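Local coordinates for protein putative N-acetylmuramoyl-L-alanine amidase,autolysin cwp6 (Peptoclostridium difficile, PDB 5J72) that probably hydrolyses the N-acetylmuramoyl-L-alanine amide bond of peptidoglycan with a zinc-dependent amidase domain, anchored to the cell wall by CWB2 domains, at residues A[139-144]-A[191-196]; A[158-163]-A[178-183]. One frame throughout, in Å; residues are numbered along the deposited sequence.

Contact 1 of 2, residues A[139-144]-A[191-196]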
# COMPACT_ATOMS: atom_id res chain seq x y z
N THR A 139 -17.16 5.61 -12.17
CA THR A 139 -17.42 4.63 -11.12
C THR A 139 -16.34 3.55 -11.14
O THR A 139 -15.45 3.56 -12.02
CB THR A 139 -18.80 3.97 -11.32
OG1 THR A 139 -18.70 2.97 -12.33
CG2 THR A 139 -19.88 4.99 -11.78
N ARG A 140 -16.43 2.65 -10.20
CA ARG A 140 -15.52 1.55 -10.08
C ARG A 140 -15.46 0.75 -11.43
O ARG A 140 -14.40 0.24 -11.78
CB ARG A 140 -15.97 0.63 -8.95
CG ARG A 140 -17.40 0.09 -9.14
CD ARG A 140 -17.94 -0.59 -7.82
NE ARG A 140 -17.93 0.42 -6.74
CZ ARG A 140 -17.94 0.16 -5.44
NH1 ARG A 140 -18.04 -1.09 -5.00
NH2 ARG A 140 -17.82 1.15 -4.56
N PHE A 141 -16.59 0.63 -12.14
CA PHE A 141 -16.62 -0.12 -13.42
C PHE A 141 -15.72 0.56 -14.44
O PHE A 141 -14.96 -0.13 -15.10
CB PHE A 141 -18.06 -0.20 -13.99
CG PHE A 141 -18.95 -0.97 -13.08
CD1 PHE A 141 -19.03 -2.35 -13.18
CD2 PHE A 141 -19.67 -0.33 -12.07
CE1 PHE A 141 -19.82 -3.09 -12.29
CE2 PHE A 141 -20.45 -1.07 -11.18
CZ PHE A 141 -20.52 -2.45 -11.29
N GLU A 142 -15.82 1.93 -14.60
CA GLU A 142 -14.98 2.60 -15.57
C GLU A 142 -13.56 2.64 -15.11
O GLU A 142 -12.66 2.65 -15.96
CB GLU A 142 -15.43 4.05 -15.86
CG GLU A 142 -16.78 4.15 -16.55
CD GLU A 142 -17.94 4.02 -15.58
OE1 GLU A 142 -17.76 4.19 -14.35
OE2 GLU A 142 -19.05 3.72 -16.04
N THR A 143 -13.32 2.69 -13.79
CA THR A 143 -11.94 2.69 -13.33
C THR A 143 -11.29 1.31 -13.70
O THR A 143 -10.14 1.32 -14.14
CB THR A 143 -11.87 2.94 -11.81
OG1 THR A 143 -12.09 4.32 -11.63
CG2 THR A 143 -10.47 2.62 -11.19
N ALA A 144 -12.02 0.19 -13.53
CA ALA A 144 -11.45 -1.12 -13.88
C ALA A 144 -11.11 -1.13 -15.41
O ALA A 144 -10.10 -1.70 -15.83
CB ALA A 144 -12.43 -2.23 -13.56
N ASP A 191 -26.32 -8.50 -14.52
CA ASP A 191 -26.03 -7.77 -15.77
C ASP A 191 -24.59 -7.26 -15.78
O ASP A 191 -23.92 -7.31 -14.73
CB ASP A 191 -26.94 -6.54 -15.90
CG ASP A 191 -26.65 -5.45 -14.84
OD1 ASP A 191 -27.30 -5.47 -13.77
OD2 ASP A 191 -25.76 -4.59 -15.08
N ILE A 192 -24.12 -6.76 -16.92
CA ILE A 192 -22.84 -6.10 -16.93
C ILE A 192 -23.13 -4.76 -17.49
O ILE A 192 -23.94 -4.65 -18.41
CB ILE A 192 -21.71 -6.80 -17.74
CG1 ILE A 192 -22.25 -7.28 -19.15
CG2 ILE A 192 -21.19 -7.97 -16.92
CD1 ILE A 192 -21.08 -7.68 -20.12
N PRO A 193 -22.53 -3.67 -16.96
CA PRO A 193 -22.81 -2.36 -17.54
C PRO A 193 -22.10 -2.19 -18.89
O PRO A 193 -21.23 -2.98 -19.26
CB PRO A 193 -22.27 -1.39 -16.50
CG PRO A 193 -21.29 -2.14 -15.74
CD PRO A 193 -21.84 -3.55 -15.67
N GLU A 194 -22.45 -1.14 -19.60
CA GLU A 194 -21.91 -0.88 -20.90
C GLU A 194 -20.38 -0.74 -20.88
O GLU A 194 -19.72 -1.17 -21.82
CB GLU A 194 -22.55 0.42 -21.41
CG GLU A 194 -21.97 0.94 -22.72
CD GLU A 194 -22.08 -0.05 -23.91
OE1 GLU A 194 -23.06 -0.84 -23.97
OE2 GLU A 194 -21.18 -0.02 -24.79
N SER A 195 -19.83 -0.09 -19.84
CA SER A 195 -18.39 0.09 -19.70
C SER A 195 -17.73 -1.33 -19.74
O SER A 195 -16.83 -1.53 -20.57
CB SER A 195 -18.11 0.86 -18.40
OG SER A 195 -18.57 0.12 -17.27
N THR A 196 -18.19 -2.30 -18.95
CA THR A 196 -17.58 -3.65 -18.97
C THR A 196 -17.83 -4.36 -20.34
O THR A 196 -16.94 -5.00 -20.89
CB THR A 196 -18.21 -4.52 -17.83
OG1 THR A 196 -17.88 -3.87 -16.60
CG2 THR A 196 -17.67 -5.97 -17.83
O HOH W 1 -15.55 -3.04 -15.34
O HOH W 2 -20.46 1.64 -15.75

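Contact 2 of 2, residues A[158-163]-A[178-183]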
# COMPACT_ATOMS: atom_id res chain seq x y z
N LYS A 158 -7.80 -13.97 -21.58
CA LYS A 158 -8.67 -14.24 -20.42
C LYS A 158 -9.02 -12.93 -19.71
O LYS A 158 -8.22 -11.97 -19.74
CB LYS A 158 -7.97 -15.12 -19.38
CG LYS A 158 -7.70 -16.55 -19.89
CD LYS A 158 -6.89 -17.35 -18.80
CE LYS A 158 -7.14 -18.84 -18.87
NZ LYS A 158 -6.53 -19.39 -20.06
N VAL A 159 -10.19 -12.88 -19.12
CA VAL A 159 -10.64 -11.76 -18.29
C VAL A 159 -11.26 -12.38 -17.06
O VAL A 159 -12.08 -13.31 -17.19
CB VAL A 159 -11.69 -10.83 -18.97
CG1 VAL A 159 -12.13 -9.70 -18.00
CG2 VAL A 159 -11.10 -10.20 -20.27
N VAL A 160 -10.91 -11.86 -15.87
CA VAL A 160 -11.52 -12.32 -14.63
C VAL A 160 -12.64 -11.36 -14.31
O VAL A 160 -12.51 -10.14 -14.44
CB VAL A 160 -10.48 -12.37 -13.50
CG1 VAL A 160 -11.17 -12.68 -12.11
CG2 VAL A 160 -9.45 -13.43 -13.86
N ILE A 161 -13.77 -11.90 -13.86
CA ILE A 161 -14.88 -11.00 -13.54
C ILE A 161 -15.29 -11.25 -12.07
O ILE A 161 -15.36 -12.40 -11.65
CB ILE A 161 -16.07 -11.42 -14.46
CG1 ILE A 161 -15.84 -10.92 -15.93
CG2 ILE A 161 -17.35 -10.82 -13.86
CD1 ILE A 161 -16.22 -9.45 -16.09
N VAL A 162 -15.55 -10.21 -11.36
CA VAL A 162 -15.96 -10.25 -9.94
C VAL A 162 -17.15 -9.32 -9.88
O VAL A 162 -17.23 -8.40 -10.67
CB VAL A 162 -14.78 -9.68 -9.10
CG1 VAL A 162 -15.25 -9.22 -7.75
CG2 VAL A 162 -13.66 -10.77 -9.01
N ASN A 163 -18.07 -9.58 -8.97
CA ASN A 163 -19.19 -8.69 -8.76
C ASN A 163 -18.67 -7.42 -8.17
O ASN A 163 -18.04 -7.48 -7.10
CB ASN A 163 -20.16 -9.35 -7.77
CG ASN A 163 -21.37 -8.47 -7.45
OD1 ASN A 163 -21.25 -7.25 -7.29
ND2 ASN A 163 -22.59 -9.06 -7.40
N SER A 178 -3.20 -12.70 -11.94
CA SER A 178 -1.79 -12.52 -12.27
C SER A 178 -1.22 -13.78 -12.90
O SER A 178 -0.38 -13.69 -13.81
CB SER A 178 -0.97 -12.18 -11.02
OG SER A 178 -1.62 -11.14 -10.29
N THR A 179 -1.67 -14.96 -12.43
CA THR A 179 -1.18 -16.19 -13.03
C THR A 179 -1.65 -16.28 -14.50
O THR A 179 -0.90 -16.76 -15.36
CB THR A 179 -1.76 -17.40 -12.24
OG1 THR A 179 -1.17 -17.35 -10.92
CG2 THR A 179 -1.42 -18.73 -12.89
N TYR A 180 -2.89 -15.81 -14.78
CA TYR A 180 -3.38 -15.77 -16.16
C TYR A 180 -2.81 -14.56 -16.95
O TYR A 180 -2.95 -14.52 -18.18
CB TYR A 180 -4.88 -15.51 -16.18
CG TYR A 180 -5.79 -16.57 -15.58
CD1 TYR A 180 -5.46 -17.92 -15.64
CD2 TYR A 180 -6.99 -16.22 -15.00
CE1 TYR A 180 -6.32 -18.89 -15.13
CE2 TYR A 180 -7.87 -17.18 -14.50
CZ TYR A 180 -7.52 -18.51 -14.57
OH TYR A 180 -8.44 -19.40 -14.09
N ASP A 181 -2.27 -13.58 -16.24
CA ASP A 181 -1.82 -12.28 -16.82
C ASP A 181 -3.09 -11.68 -17.47
O ASP A 181 -3.16 -11.41 -18.67
CB ASP A 181 -0.66 -12.47 -17.83
CG ASP A 181 -0.07 -11.13 -18.32
OD1 ASP A 181 -0.35 -10.06 -17.68
OD2 ASP A 181 0.66 -11.15 -19.34
N ALA A 182 -4.10 -11.47 -16.64
CA ALA A 182 -5.40 -10.98 -17.07
C ALA A 182 -5.90 -9.86 -16.18
O ALA A 182 -5.56 -9.82 -15.01
CB ALA A 182 -6.41 -12.12 -16.94
N PRO A 183 -6.71 -8.96 -16.72
CA PRO A 183 -7.26 -7.92 -15.90
C PRO A 183 -8.56 -8.44 -15.20
O PRO A 183 -9.14 -9.47 -15.62
CB PRO A 183 -7.66 -6.83 -16.91
CG PRO A 183 -8.08 -7.65 -18.14
CD PRO A 183 -7.05 -8.82 -18.16
O HOH W 3 -4.88 -13.77 -20.40

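Contact 1 of 2, residues A[139-144]-A[191-196]
One face of the F141 ring carries the proline of the other segment: P193 CG sits over it, 3.4 Å from F141 CD1, with P193 CD near the CD1 and CE1 atoms of the same ring. At the edge lie two hydroxyl oxygens, T139 OG1 in the plane and T196 OG1 near it, the latter 3.9 Å from F141 CD1. S195 OG comes in obliquely and really meets the stem of the side chain, 3.3 Å from F141 CB. The bond from CA to CB of F141 is directed at the other segment, and CG, anti to the carbonyl carbon (chi1 -64°), sets the ring against P193, which it crosses at about a right angle. L186 of strand 184-187 and N188 also touch the F141 side chain.

No direct hydrogen bond joins the two segments; two waters do that work. One donates to both F141 O and T196 OG1, and T196 OG1 is also hydrogen-bonded to L186 O, so this hydroxyl ties helix 194-203 to the neighbouring strand. The other water donates to E142 OE2, at 2.5 Å from it, and is hydrogen-bonded to S195 OG.

E142 is bent at chi2 (81°), which folds its carboxylate back over the first turn of its helix. There OE1 is gripped twice: T139 N meets its anti lone pair at 2.7 Å from E142 OE1, while T139 OG1 donates from above the carboxylate plane, 2.5 Å from E142 OE1. Such a grip would probably keep the carboxylate ionised. T139 OG1 in turn accepts from F141 N. These reciprocal bonds make a capping box at the start of helix 140-151, set against the start of helix 194-203, where P193 holds the N-cap position, within a CWB2 domain.

Contact 2 of 2, residues A[158-163]-A[178-183]
K158 and Y180 cross at about a right angle, the lysine's aliphatic chain running over one face of the tyrosine ring. K158 CD makes a CH-pi contact 3.7 Å from the ring centroid of Y180, 24° off the normal and shifted toward the rim on the CG and CD1 side; CE continues past CD1 and CE1. The lysine chain is extended up to CE and bends only at chi4 (70°). V160 meets the same ring differently: its CG2, anti to its own carbonyl carbon, lies in the ring plane at the edge, 3.9 Å from Y180 CD2. The phenol is thus held by a methylene on a face and a methyl at an edge, while its OH is hydrogen-bonded to E251.

Beside the ring contact the backbones close up. A182 CB packs 3.3 Å from K158 O. Next along, V160 N donates to P183 O at 3.0 Å, with a nearly straight N-H...O angle of 168° and almost along the C=O axis, and V160 also pairs with L185 of the adjoining strand. A water bridges the other end, accepting from K158 N and donating to Y180 O.

The turn between is a Schellman motif: D181, with positive phi, is the C-prime residue, A182 N bonds to A177 O, and a weak bond runs from D181 N to S178 O. It ends helix 174-180 and delivers the chain to strand 184-187, which runs parallel beside 158-163. This is the helix-to-strand connection of a beta-alpha-beta unit in the four-stranded parallel sheet of a CWB2 domain.

Both contacts lie in the same CWB2 domain, their centres about 15 Å apart, and contact 2 is nested within the chain loop that contact 1 closes. Helix 140-151 leads on to strand 158-163, and strand 184-187 connects helix 174-180 to helix 194-203. Where the two meet, T196 CG2 of contact 1 packs 4.2 Å from I161 CD1 of contact 2, which brings the start of helix 194-203 against strand 158-163. Contact 1 is away from the metal sites; in contact 2 the side chain of P183 lies about 8 Å from a bound calcium ion. The zinc site, H460, E477 and H530, belongs to the separate amidase domain.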